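Local coordinates for protein PAN2-PAN3 deadenylation complex catalytic subunit pan2 (Neurospora crassa, PDB 4CZW) that probably shortens mRNA poly(A) tails as the catalytic exonuclease subunit of the PAN deadenylation complex, with a probably inactive ubiquitin-protease-like domain thought to serve as a scaffold, at residues N206-P211 and I225-V230; T271-A276 and W384-V389; T328-E333 and H341-V346. All blocks are in the same frame, centred on the assembly; numbering follows the deposited sequence.

Contact 1: residues N206-P211 and I225-V230; sequences NKLCYP and ITFSQV
Val230, in the first turn of helix 227-235, pushes one branch of its side chain against the extended chain 206-211. With CG1 anti to the backbone N (chi1 173°), that methyl lies 3.6 Å from Leu208 CB, and the two side chains cross at about a right angle. The same CG1 stands 3.7 Å from Tyr210 CE1, approaching the ring obliquely, so it fits the angle between leucine and tyrosine while resting on the carbonyl of Cys209. A compact branched valine suits this place: CG2, anti to the carbonyl carbon, also touches the ring, 4.0 Å from Tyr210 CD1. Leu208 CD1 lies 4.1 Å from Phe227 CE1, these side chains also crossing near a right angle. At the outer end, Pro211 CG and Ile225 CD1 meet tip to tip at 3.9 Å. No hydrogen bond joins the segments. Within 225-230 a capping box starts the helix, Thr226 N giving a straight 3.1 Å bond to Gln229 OE1 (170°) and Gln229 N a weak one to Thr226 OG1. Helix 276-282 packs against both segments: Trp282 touches Leu208 and Phe227 and hydrogen-bonds through NE1 to the Tyr210 hydroxyl. Strand 300-305 holds the helix start through Glu305, bonded to Ser228 OG.

Contact 2: residues T271-A276 and W384-V389; sequences TEITTA and WKMPVV
Two carbonyls of strand 385-394 turn toward Thr271, and this threonine meets both. Its backbone N gives a 3.0 Å hydrogen bond to Val388 O that is almost straight at the hydrogen (172°), although the donor stands somewhat above the carbonyl plane. The hydroxyl OG1 takes the crowded position between backbone N and carbonyl carbon (chi1 56°), which brings it 2.8 Å from Pro387 O and 3.2 Å from Val388 O. It has one proton for two acceptors, and the recipient is not settled. Thr271 O is served from elsewhere, by the hydroxyl of Tyr210. Proline fits at 387: having no N-H, it needs no acceptor on the edge facing the loop, while its ring offers an apolar surface. Ile273 uses that surface, resting CD1 4.0 Å from Pro387 CD and 3.7 Å from SE of selenomethionine Met386, whose chain the Ile273 side chain crosses at about a right angle. Trp282 of helix 276-282 touches both Ile273 and Pro387. Both carbonyls can face the same way because the backbone folds at Val388 (psi -53°): Val388 and Val389 together oppose Val329 of strand 321-334, a classic beta bulge in the large mixed sheet of the ubiquitin-protease-like domain.

Contact 3: residues T328-E333 and H341-V346; sequences TVVNVE and HLVATV
Val330 O is gripped twice from the facing strand: Val343 N donates a hydrogen bond of 3.0 Å lying in the carbonyl plane, and the CA of Leu342 adds a CA-H...O contact at 3.3 Å. The setting is an antiparallel beta hairpin, strands 321-334 and 339-347, whose local axes run at 143° to one another. Val330 and Val343 form a hydrogen-bonded pair, completed by a nearly straight bond of 2.9 Å from Val330 N to Val343 O (174°). Thr328 with Thr345 and Val332 with His341 repeat the reciprocal pattern, giving six backbone bonds in all. Beta-branched residues suit these extended strands and make up most of one face: Val343 CG2, in the crowded position between its backbone N and carbonyl carbon, reaches Val330 CB at 3.8 Å and Val332 CG2 at 3.9 Å. His341, opposite Val332 on that face, brings ring atom CE1 to 4.1 Å from Val332 CB, and its NE2 is hydrogen-bonded to Asn365 OD1 beyond the hairpin. The other face carries the non-hydrogen-bonded pairs. There Leu342 leans obliquely over Asn331, its CD2 meeting the amide oxygen OD1 and the CA, while Ala344, with only a methyl, touches Ser52. Helix 51-58 packs on Val329, Leu342 and Ala344. Strand 361-365 continues the sheet beside 339-347, with Leu363 against Val343 and Thr345. Back on the valine face, both threonine hydroxyls are used: one water joins Thr345 OG1, 2.7 Å away, to Thr328 OG1 at 3.2 Å.

All three contacts reach one mixed beta sheet of the ubiquitin-protease-like domain and follow one another across it. Strand 206-207 of contact 1 pairs with 266-270, which runs into the loop of contact 2; strand 385-394 comes next, then 321-334 and 339-347 of contact 3. Centres of contacts 1 and 2 lie about 12 Å apart and those of 2 and 3 about 10 Å, and both pairs touch; contacts 1 and 3, about 20 Å apart between centres, do not. Along the chain, contact 1 closes before contact 2 opens, and contact 3 nests inside contact 2. Away from the zinc and presumed catalytic metal sites, they belong to the framework of a domain thought to be a scaffold.

Contact 1: residues N206-P211 and I225-V230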
ATOM      1  N   ASN A 206      -5.967  -0.794  19.560  1.00 45.92           N
ATOM      2  CA  ASN A 206      -6.287  -1.421  20.837  1.00 44.55           C
ATOM      3  C   ASN A 206      -5.783  -2.857  20.933  1.00 49.83           C
ATOM      4  O   ASN A 206      -5.535  -3.511  19.919  1.00 53.16           O
ATOM      5  CB  ASN A 206      -7.794  -1.385  21.080  1.00 41.42           C
ATOM      6  CG  ASN A 206      -8.298   0.008  21.396  1.00 48.64           C
ATOM      7  OD1 ASN A 206      -8.768   0.728  20.515  1.00 56.42           O
ATOM      8  ND2 ASN A 206      -8.198   0.398  22.661  1.00 46.48           N
ATOM      9  N   LYS A 207      -5.631  -3.339  22.162  1.00 47.48           N
ATOM     10  CA  LYS A 207      -5.160  -4.697  22.408  1.00 48.32           C
ATOM     11  C   LYS A 207      -6.212  -5.512  23.152  1.00 51.81           C
ATOM     12  O   LYS A 207      -6.824  -5.026  24.102  1.00 58.46           O
ATOM     13  CB  LYS A 207      -3.857  -4.678  23.209  1.00 50.37           C
ATOM     14  CG  LYS A 207      -2.738  -3.870  22.574  1.00 58.87           C
ATOM     15  CD  LYS A 207      -1.494  -3.881  23.449  1.00 62.00           C
ATOM     16  CE  LYS A 207      -0.377  -3.048  22.842  1.00 72.13           C
ATOM     17  NZ  LYS A 207       0.841  -3.052  23.698  1.00 90.79           N
ATOM     18  N   LEU A 208      -6.419  -6.750  22.717  1.00 50.69           N
ATOM     19  CA  LEU A 208      -7.379  -7.634  23.368  1.00 46.00           C
ATOM     20  C   LEU A 208      -6.883  -8.049  24.749  1.00 52.45           C
ATOM     21  O   LEU A 208      -5.680  -8.066  25.007  1.00 53.65           O
ATOM     22  CB  LEU A 208      -7.645  -8.871  22.508  1.00 45.12           C
ATOM     23  CG  LEU A 208      -8.301  -8.630  21.146  1.00 47.05           C
ATOM     24  CD1 LEU A 208      -8.657  -9.950  20.479  1.00 47.17           C
ATOM     25  CD2 LEU A 208      -9.530  -7.745  21.286  1.00 42.99           C
ATOM     26  N   CYS A 209      -7.817  -8.381  25.634  1.00 53.98           N
ATOM     27  CA  CYS A 209      -7.477  -8.779  26.996  1.00 49.57           C
ATOM     28  C   CYS A 209      -8.259 -10.022  27.414  1.00 51.89           C
ATOM     29  O   CYS A 209      -9.473 -10.093  27.226  1.00 51.95           O
ATOM     30  CB  CYS A 209      -7.744  -7.630  27.970  1.00 54.14           C
ATOM     31  SG  CYS A 209      -7.252  -7.966  29.676  1.00 72.43           S
ATOM     32  N   TYR A 210      -7.556 -10.995  27.985  1.00 50.62           N
ATOM     33  CA  TYR A 210      -8.168 -12.267  28.356  1.00 57.84           C
ATOM     34  C   TYR A 210      -8.194 -12.468  29.869  1.00 62.24           C
ATOM     35  O   TYR A 210      -7.280 -12.036  30.572  1.00 61.13           O
ATOM     36  CB  TYR A 210      -7.425 -13.426  27.685  1.00 53.14           C
ATOM     37  CG  TYR A 210      -7.276 -13.267  26.189  1.00 55.89           C
ATOM     38  CD1 TYR A 210      -8.298 -13.642  25.327  1.00 53.11           C
ATOM     39  CD2 TYR A 210      -6.115 -12.740  25.640  1.00 57.14           C
ATOM     40  CE1 TYR A 210      -8.167 -13.497  23.958  1.00 53.35           C
ATOM     41  CE2 TYR A 210      -5.975 -12.593  24.274  1.00 50.50           C
ATOM     42  CZ  TYR A 210      -7.003 -12.972  23.438  1.00 54.40           C
ATOM     43  OH  TYR A 210      -6.866 -12.826  22.076  1.00 50.49           O
ATOM     44  N   PRO A 211      -9.248 -13.127  30.376  1.00 71.39           N
ATOM     45  CA  PRO A 211      -9.388 -13.406  31.810  1.00 73.08           C
ATOM     46  C   PRO A 211      -8.480 -14.538  32.285  1.00 80.25           C
ATOM     47  O   PRO A 211      -7.632 -15.005  31.522  1.00 94.13           O
ATOM     48  CB  PRO A 211     -10.859 -13.801  31.943  1.00 74.47           C
ATOM     49  CG  PRO A 211     -11.194 -14.395  30.621  1.00 65.82           C
ATOM     50  CD  PRO A 211     -10.415 -13.600  29.609  1.00 68.55           C
ATOM     51  N   ILE A 225     -16.582 -17.767  27.200  1.00 70.96           N
ATOM     52  CA  ILE A 225     -15.937 -16.475  27.008  1.00 62.27           C
ATOM     53  C   ILE A 225     -16.106 -16.032  25.558  1.00 60.42           C
ATOM     54  O   ILE A 225     -15.685 -16.732  24.638  1.00 65.64           O
ATOM     55  CB  ILE A 225     -14.440 -16.529  27.359  1.00 61.00           C
ATOM     56  CG1 ILE A 225     -14.218 -17.340  28.638  1.00 64.79           C
ATOM     57  CG2 ILE A 225     -13.872 -15.124  27.496  1.00 53.86           C
ATOM     58  CD1 ILE A 225     -12.759 -17.542  28.987  1.00 61.05           C
ATOM     59  N   THR A 226     -16.726 -14.874  25.358  1.00 54.45           N
ATOM     60  CA  THR A 226     -17.017 -14.396  24.010  1.00 50.50           C
ATOM     61  C   THR A 226     -16.023 -13.335  23.549  1.00 52.77           C
ATOM     62  O   THR A 226     -15.287 -12.765  24.354  1.00 51.87           O
ATOM     63  CB  THR A 226     -18.440 -13.817  23.916  1.00 48.83           C
ATOM     64  OG1 THR A 226     -18.537 -12.638  24.725  1.00 52.60           O
ATOM     65  CG2 THR A 226     -19.462 -14.837  24.392  1.00 53.63           C
ATOM     66  N   PHE A 227     -16.010 -13.080  22.243  1.00 46.92           N
ATOM     67  CA  PHE A 227     -15.134 -12.071  21.658  1.00 46.83           C
ATOM     68  C   PHE A 227     -15.542 -10.670  22.099  1.00 51.20           C
ATOM     69  O   PHE A 227     -14.699  -9.789  22.263  1.00 48.65           O
ATOM     70  CB  PHE A 227     -15.148 -12.172  20.130  1.00 43.39           C
ATOM     71  CG  PHE A 227     -14.384 -11.075  19.441  1.00 40.15           C
ATOM     72  CD1 PHE A 227     -13.004 -11.129  19.343  1.00 38.71           C
ATOM     73  CD2 PHE A 227     -15.049  -9.994  18.882  1.00 38.22           C
ATOM     74  CE1 PHE A 227     -12.300 -10.124  18.709  1.00 40.63           C
ATOM     75  CE2 PHE A 227     -14.349  -8.985  18.247  1.00 38.50           C
ATOM     76  CZ  PHE A 227     -12.974  -9.050  18.160  1.00 42.33           C
ATOM     77  N   SER A 228     -16.844 -10.474  22.285  1.00 45.54           N
ATOM     78  CA  SER A 228     -17.376  -9.190  22.725  1.00 52.37           C
ATOM     79  C   SER A 228     -16.854  -8.829  24.112  1.00 58.20           C
ATOM     80  O   SER A 228     -16.574  -7.664  24.398  1.00 49.54           O
ATOM     81  CB  SER A 228     -18.906  -9.216  22.726  1.00 55.97           C
ATOM     82  OG  SER A 228     -19.413  -9.456  21.424  1.00 57.45           O
ATOM     83  N   GLN A 229     -16.724  -9.838  24.967  1.00 49.21           N
ATOM     84  CA  GLN A 229     -16.208  -9.643  26.318  1.00 44.95           C
ATOM     85  C   GLN A 229     -14.713  -9.343  26.303  1.00 47.10           C
ATOM     86  O   GLN A 229     -14.227  -8.527  27.086  1.00 46.46           O
ATOM     87  CB  GLN A 229     -16.490 -10.877  27.178  1.00 46.52           C
ATOM     88  CG  GLN A 229     -17.963 -11.109  27.469  1.00 56.54           C
ATOM     89  CD  GLN A 229     -18.231 -12.480  28.059  1.00 69.00           C
ATOM     90  OE1 GLN A 229     -17.378 -13.366  28.009  1.00 64.56           O
ATOM     91  NE2 GLN A 229     -19.420 -12.660  28.622  1.00 77.48           N
ATOM     92  N   VAL A 230     -13.989 -10.010  25.411  1.00 46.41           N
ATOM     93  CA  VAL A 230     -12.551  -9.807  25.278  1.00 48.87           C
ATOM     94  C   VAL A 230     -12.256  -8.415  24.720  1.00 49.53           C
ATOM     95  O   VAL A 230     -11.318  -7.744  25.156  1.00 44.37           O
ATOM     96  CB  VAL A 230     -11.914 -10.884  24.373  1.00 48.46           C
ATOM     97  CG1 VAL A 230     -10.455 -10.565  24.094  1.00 45.06           C
ATOM     98  CG2 VAL A 230     -12.046 -12.256  25.018  1.00 39.59           C
TER

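Contact 2: residues T271-A276 and W384-V389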
ATOM      1  N   THR A 271      -4.505  -9.083  18.867  1.00 43.91           N
ATOM      2  CA  THR A 271      -5.024 -10.223  19.617  1.00 46.41           C
ATOM      3  C   THR A 271      -4.242 -10.496  20.899  1.00 45.11           C
ATOM      4  O   THR A 271      -4.816 -10.937  21.896  1.00 49.10           O
ATOM      5  CB  THR A 271      -5.022 -11.500  18.758  1.00 39.27           C
ATOM      6  OG1 THR A 271      -3.699 -11.749  18.271  1.00 37.97           O
ATOM      7  CG2 THR A 271      -5.972 -11.348  17.579  1.00 35.21           C
ATOM      8  N   GLU A 272      -2.937 -10.235  20.860  1.00 48.77           N
ATOM      9  CA  GLU A 272      -2.054 -10.439  22.010  1.00 51.51           C
ATOM     10  C   GLU A 272      -2.116 -11.869  22.544  1.00 48.26           C
ATOM     11  O   GLU A 272      -2.182 -12.087  23.754  1.00 56.12           O
ATOM     12  CB  GLU A 272      -2.393  -9.450  23.129  1.00 45.70           C
ATOM     13  CG  GLU A 272      -2.295  -7.990  22.718  1.00 52.48           C
ATOM     14  CD  GLU A 272      -0.904  -7.609  22.250  1.00 61.59           C
ATOM     15  OE1 GLU A 272      -0.069  -7.242  23.102  1.00 67.72           O
ATOM     16  OE2 GLU A 272      -0.648  -7.674  21.029  1.00 67.22           O
ATOM     17  N   ILE A 273      -2.093 -12.838  21.636  1.00 48.70           N
ATOM     18  CA  ILE A 273      -2.094 -14.248  22.013  1.00 49.27           C
ATOM     19  C   ILE A 273      -0.718 -14.670  22.520  1.00 54.62           C
ATOM     20  O   ILE A 273       0.260 -14.637  21.774  1.00 62.60           O
ATOM     21  CB  ILE A 273      -2.499 -15.146  20.831  1.00 43.63           C
ATOM     22  CG1 ILE A 273      -3.892 -14.767  20.328  1.00 47.02           C
ATOM     23  CG2 ILE A 273      -2.449 -16.609  21.234  1.00 49.70           C
ATOM     24  CD1 ILE A 273      -4.321 -15.521  19.088  1.00 49.97           C
ATOM     25  N   THR A 274      -0.646 -15.069  23.786  1.00 50.46           N
ATOM     26  CA  THR A 274       0.635 -15.394  24.406  1.00 56.64           C
ATOM     27  C   THR A 274       0.679 -16.804  24.990  1.00 60.96           C
ATOM     28  O   THR A 274       1.710 -17.474  24.928  1.00 67.68           O
ATOM     29  CB  THR A 274       0.983 -14.392  25.525  1.00 55.62           C
ATOM     30  OG1 THR A 274      -0.087 -14.348  26.478  1.00 60.24           O
ATOM     31  CG2 THR A 274       1.197 -13.002  24.950  1.00 47.74           C
ATOM     32  N   THR A 275      -0.435 -17.254  25.558  1.00 58.84           N
ATOM     33  CA  THR A 275      -0.469 -18.545  26.235  1.00 57.54           C
ATOM     34  C   THR A 275      -1.187 -19.611  25.418  1.00 56.38           C
ATOM     35  O   THR A 275      -1.841 -19.311  24.420  1.00 60.89           O
ATOM     36  CB  THR A 275      -1.155 -18.438  27.610  1.00 59.37           C
ATOM     37  OG1 THR A 275      -2.546 -18.146  27.432  1.00 56.13           O
ATOM     38  CG2 THR A 275      -0.510 -17.339  28.441  1.00 50.18           C
ATOM     39  N   ALA A 276      -1.060 -20.860  25.852  1.00 55.77           N
ATOM     40  CA  ALA A 276      -1.730 -21.976  25.195  1.00 53.36           C
ATOM     41  C   ALA A 276      -3.241 -21.895  25.383  1.00 55.35           C
ATOM     42  O   ALA A 276      -4.007 -22.324  24.520  1.00 59.53           O
ATOM     43  CB  ALA A 276      -1.199 -23.299  25.724  1.00 35.99           C
ATOM     44  N   TRP A 384      -1.095 -24.182  14.304  1.00 41.94           N
ATOM     45  CA  TRP A 384      -0.349 -23.401  13.321  1.00 39.84           C
ATOM     46  C   TRP A 384      -1.044 -22.123  12.841  1.00 39.54           C
ATOM     47  O   TRP A 384      -0.381 -21.209  12.348  1.00 45.81           O
ATOM     48  CB  TRP A 384      -0.020 -24.282  12.110  1.00 43.09           C
ATOM     49  CG  TRP A 384      -1.222 -24.842  11.407  1.00 37.50           C
ATOM     50  CD1 TRP A 384      -1.868 -26.011  11.689  1.00 39.03           C
ATOM     51  CD2 TRP A 384      -1.914 -24.260  10.296  1.00 37.74           C
ATOM     52  NE1 TRP A 384      -2.923 -26.190  10.825  1.00 40.08           N
ATOM     53  CE2 TRP A 384      -2.973 -25.128   9.961  1.00 40.14           C
ATOM     54  CE3 TRP A 384      -1.745 -23.087   9.556  1.00 32.66           C
ATOM     55  CZ2 TRP A 384      -3.855 -24.860   8.917  1.00 40.67           C
ATOM     56  CZ3 TRP A 384      -2.621 -22.823   8.520  1.00 36.54           C
ATOM     57  CH2 TRP A 384      -3.664 -23.706   8.211  1.00 42.34           C
ATOM     58  N   LYS A 385      -2.365 -22.045  12.978  1.00 41.89           N
ATOM     59  CA  LYS A 385      -3.091 -20.889  12.453  1.00 35.88           C
ATOM     60  C   LYS A 385      -3.715 -20.026  13.547  1.00 44.91           C
ATOM     61  O   LYS A 385      -4.734 -20.392  14.133  1.00 41.89           O
ATOM     62  CB  LYS A 385      -4.178 -21.340  11.475  1.00 35.46           C
ATOM     63  CG  LYS A 385      -4.779 -20.197  10.674  1.00 32.02           C
ATOM     64  CD  LYS A 385      -5.974 -20.641   9.854  1.00 30.44           C
ATOM     65  CE  LYS A 385      -6.607 -19.463   9.136  1.00 33.86           C
ATOM     66  NZ  LYS A 385      -7.891 -19.840   8.490  1.00 43.07           N
HETATM   67  N   MSE A 386      -3.108 -18.869  13.799  1.00 43.22           N
HETATM   68  CA  MSE A 386      -3.589 -17.951  14.827  1.00 38.29           C
HETATM   69  C   MSE A 386      -3.629 -16.504  14.331  1.00 41.62           C
HETATM   70  O   MSE A 386      -2.706 -16.046  13.660  1.00 40.70           O
HETATM   71  CB  MSE A 386      -2.715 -18.052  16.078  1.00 43.26           C
HETATM   72  CG  MSE A 386      -3.033 -19.246  16.962  1.00 48.21           C
HETATM   73 SE   MSE A 386      -4.730 -19.021  17.897  1.00 57.45          SE
HETATM   74  CE  MSE A 386      -5.635 -20.644  17.318  1.00 40.03           C
ATOM     75  N   PRO A 387      -4.706 -15.780  14.671  1.00 39.18           N
ATOM     76  CA  PRO A 387      -4.878 -14.381  14.266  1.00 41.52           C
ATOM     77  C   PRO A 387      -3.972 -13.432  15.046  1.00 38.81           C
ATOM     78  O   PRO A 387      -3.748 -13.633  16.239  1.00 37.53           O
ATOM     79  CB  PRO A 387      -6.349 -14.109  14.579  1.00 40.37           C
ATOM     80  CG  PRO A 387      -6.648 -15.014  15.719  1.00 39.22           C
ATOM     81  CD  PRO A 387      -5.843 -16.261  15.476  1.00 42.28           C
ATOM     82  N   VAL A 388      -3.460 -12.408  14.371  1.00 34.27           N
ATOM     83  CA  VAL A 388      -2.577 -11.438  15.007  1.00 31.52           C
ATOM     84  C   VAL A 388      -3.233 -10.063  15.064  1.00 41.19           C
ATOM     85  O   VAL A 388      -3.324  -9.451  16.128  1.00 44.66           O
ATOM     86  CB  VAL A 388      -1.232 -11.330  14.267  1.00 38.23           C
ATOM     87  CG1 VAL A 388      -0.341 -10.296  14.933  1.00 38.93           C
ATOM     88  CG2 VAL A 388      -0.544 -12.682  14.225  1.00 35.31           C
ATOM     89  N   VAL A 389      -3.686  -9.583  13.911  1.00 38.64           N
ATOM     90  CA  VAL A 389      -4.377  -8.302  13.833  1.00 35.33           C
ATOM     91  C   VAL A 389      -5.771  -8.485  13.240  1.00 39.40           C
ATOM     92  O   VAL A 389      -5.933  -9.115  12.195  1.00 44.51           O
ATOM     93  CB  VAL A 389      -3.591  -7.281  12.985  1.00 31.07           C
ATOM     94  CG1 VAL A 389      -4.292  -5.929  12.997  1.00 26.45           C
ATOM     95  CG2 VAL A 389      -2.165  -7.149  13.495  1.00 34.29           C
TER

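Contact 3: residues T328-E333 and H341-V346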
ATOM      1  N   THR A 328      -8.301 -10.259   8.497  1.00 44.65           N
ATOM      2  CA  THR A 328      -7.455 -10.691   9.603  1.00 39.04           C
ATOM      3  C   THR A 328      -6.029 -10.993   9.149  1.00 44.51           C
ATOM      4  O   THR A 328      -5.819 -11.748   8.199  1.00 43.37           O
ATOM      5  CB  THR A 328      -8.030 -11.947  10.289  1.00 39.70           C
ATOM      6  OG1 THR A 328      -9.356 -11.679  10.761  1.00 53.27           O
ATOM      7  CG2 THR A 328      -7.155 -12.367  11.460  1.00 41.78           C
ATOM      8  N   VAL A 329      -5.054 -10.397   9.828  1.00 41.37           N
ATOM      9  CA  VAL A 329      -3.658 -10.764   9.631  1.00 36.28           C
ATOM     10  C   VAL A 329      -3.372 -12.031  10.427  1.00 37.59           C
ATOM     11  O   VAL A 329      -3.466 -12.037  11.654  1.00 42.35           O
ATOM     12  CB  VAL A 329      -2.696  -9.644  10.063  1.00 38.26           C
ATOM     13  CG1 VAL A 329      -1.255 -10.134  10.018  1.00 37.47           C
ATOM     14  CG2 VAL A 329      -2.878  -8.421   9.181  1.00 33.40           C
ATOM     15  N   VAL A 330      -3.026 -13.106   9.724  1.00 39.03           N
ATOM     16  CA  VAL A 330      -2.908 -14.419  10.348  1.00 32.17           C
ATOM     17  C   VAL A 330      -1.473 -14.938  10.369  1.00 35.56           C
ATOM     18  O   VAL A 330      -0.776 -14.907   9.355  1.00 46.90           O
ATOM     19  CB  VAL A 330      -3.800 -15.448   9.625  1.00 29.72           C
ATOM     20  CG1 VAL A 330      -3.688 -16.810  10.287  1.00 35.75           C
ATOM     21  CG2 VAL A 330      -5.246 -14.977   9.608  1.00 36.88           C
ATOM     22  N   ASN A 331      -1.039 -15.415  11.531  1.00 38.32           N
ATOM     23  CA  ASN A 331       0.274 -16.033  11.664  1.00 38.39           C
ATOM     24  C   ASN A 331       0.208 -17.521  11.343  1.00 42.30           C
ATOM     25  O   ASN A 331      -0.622 -18.245  11.891  1.00 40.50           O
ATOM     26  CB  ASN A 331       0.831 -15.824  13.073  1.00 37.32           C
ATOM     27  CG  ASN A 331       2.249 -16.341  13.224  1.00 36.18           C
ATOM     28  OD1 ASN A 331       3.213 -15.629  12.945  1.00 48.85           O
ATOM     29  ND2 ASN A 331       2.383 -17.585  13.672  1.00 44.15           N
ATOM     30  N   VAL A 332       1.084 -17.972  10.452  1.00 47.62           N
ATOM     31  CA  VAL A 332       1.117 -19.373  10.049  1.00 37.97           C
ATOM     32  C   VAL A 332       2.447 -20.020  10.419  1.00 42.47           C
ATOM     33  O   VAL A 332       3.501 -19.619   9.924  1.00 51.65           O
ATOM     34  CB  VAL A 332       0.882 -19.530   8.535  1.00 36.99           C
ATOM     35  CG1 VAL A 332       1.026 -20.986   8.126  1.00 39.32           C
ATOM     36  CG2 VAL A 332      -0.489 -18.993   8.152  1.00 35.76           C
ATOM     37  N   GLU A 333       2.391 -21.024  11.287  1.00 48.02           N
ATOM     38  CA  GLU A 333       3.593 -21.715  11.742  1.00 56.53           C
ATOM     39  C   GLU A 333       3.881 -22.961  10.912  1.00 53.92           C
ATOM     40  O   GLU A 333       2.964 -23.638  10.448  1.00 54.55           O
ATOM     41  CB  GLU A 333       3.465 -22.099  13.218  1.00 54.90           C
ATOM     42  CG  GLU A 333       3.301 -20.923  14.165  1.00 61.37           C
ATOM     43  CD  GLU A 333       3.201 -21.356  15.614  1.00 85.57           C
ATOM     44  OE1 GLU A 333       3.342 -22.567  15.884  1.00 81.92           O
ATOM     45  OE2 GLU A 333       2.981 -20.487  16.484  1.00 84.23           O
ATOM     46  N   HIS A 341       5.303 -17.182   9.071  1.00 42.59           N
ATOM     47  CA  HIS A 341       5.106 -16.065   8.148  1.00 48.09           C
ATOM     48  C   HIS A 341       3.633 -15.672   8.162  1.00 41.04           C
ATOM     49  O   HIS A 341       2.802 -16.393   8.717  1.00 41.83           O
ATOM     50  CB  HIS A 341       5.564 -16.412   6.726  1.00 48.60           C
ATOM     51  CG  HIS A 341       4.496 -17.028   5.877  1.00 46.71           C
ATOM     52  ND1 HIS A 341       4.054 -18.319   6.062  1.00 46.41           N
ATOM     53  CD2 HIS A 341       3.788 -16.531   4.836  1.00 41.04           C
ATOM     54  CE1 HIS A 341       3.116 -18.590   5.173  1.00 42.50           C
ATOM     55  NE2 HIS A 341       2.936 -17.523   4.417  1.00 48.39           N
ATOM     56  N   LEU A 342       3.306 -14.533   7.563  1.00 40.31           N
ATOM     57  CA  LEU A 342       1.954 -13.999   7.672  1.00 37.66           C
ATOM     58  C   LEU A 342       1.155 -14.081   6.375  1.00 44.93           C
ATOM     59  O   LEU A 342       1.692 -13.903   5.283  1.00 45.58           O
ATOM     60  CB  LEU A 342       2.010 -12.547   8.145  1.00 28.52           C
ATOM     61  CG  LEU A 342       2.907 -12.302   9.358  1.00 41.76           C
ATOM     62  CD1 LEU A 342       3.005 -10.820   9.665  1.00 34.18           C
ATOM     63  CD2 LEU A 342       2.400 -13.070  10.568  1.00 39.02           C
ATOM     64  N   VAL A 343      -0.138 -14.354   6.514  1.00 40.02           N
ATOM     65  CA  VAL A 343      -1.067 -14.300   5.393  1.00 38.20           C
ATOM     66  C   VAL A 343      -2.236 -13.399   5.768  1.00 39.66           C
ATOM     67  O   VAL A 343      -2.340 -12.954   6.912  1.00 42.04           O
ATOM     68  CB  VAL A 343      -1.594 -15.695   5.003  1.00 42.31           C
ATOM     69  CG1 VAL A 343      -0.437 -16.621   4.649  1.00 29.55           C
ATOM     70  CG2 VAL A 343      -2.432 -16.280   6.130  1.00 32.42           C
ATOM     71  N   ALA A 344      -3.114 -13.127   4.810  1.00 42.12           N
ATOM     72  CA  ALA A 344      -4.264 -12.270   5.067  1.00 36.31           C
ATOM     73  C   ALA A 344      -5.553 -12.891   4.545  1.00 42.11           C
ATOM     74  O   ALA A 344      -5.658 -13.227   3.365  1.00 41.25           O
ATOM     75  CB  ALA A 344      -4.048 -10.898   4.446  1.00 31.60           C
ATOM     76  N   THR A 345      -6.525 -13.051   5.435  1.00 40.40           N
ATOM     77  CA  THR A 345      -7.851 -13.516   5.052  1.00 46.60           C
ATOM     78  C   THR A 345      -8.819 -12.342   5.093  1.00 43.66           C
ATOM     79  O   THR A 345      -9.185 -11.865   6.166  1.00 46.70           O
ATOM     80  CB  THR A 345      -8.352 -14.643   5.971  1.00 41.13           C
ATOM     81  OG1 THR A 345      -8.337 -14.195   7.333  1.00 50.53           O
ATOM     82  CG2 THR A 345      -7.462 -15.869   5.840  1.00 34.71           C
ATOM     83  N   VAL A 346      -9.226 -11.875   3.916  1.00 46.87           N
ATOM     84  CA  VAL A 346      -9.997 -10.642   3.804  1.00 41.05           C
ATOM     85  C   VAL A 346     -11.301 -10.831   3.032  1.00 43.28           C
ATOM     86  O   VAL A 346     -11.338 -11.518   2.012  1.00 47.40           O
ATOM     87  CB  VAL A 346      -9.164  -9.537   3.110  1.00 38.29           C
ATOM     88  CG1 VAL A 346      -9.960  -8.248   2.992  1.00 42.88           C
ATOM     89  CG2 VAL A 346      -7.864  -9.297   3.862  1.00 42.10           C
TER
HETATM   90  O   HOH W   1     -10.628 -13.600   8.596  1.00 46.72           O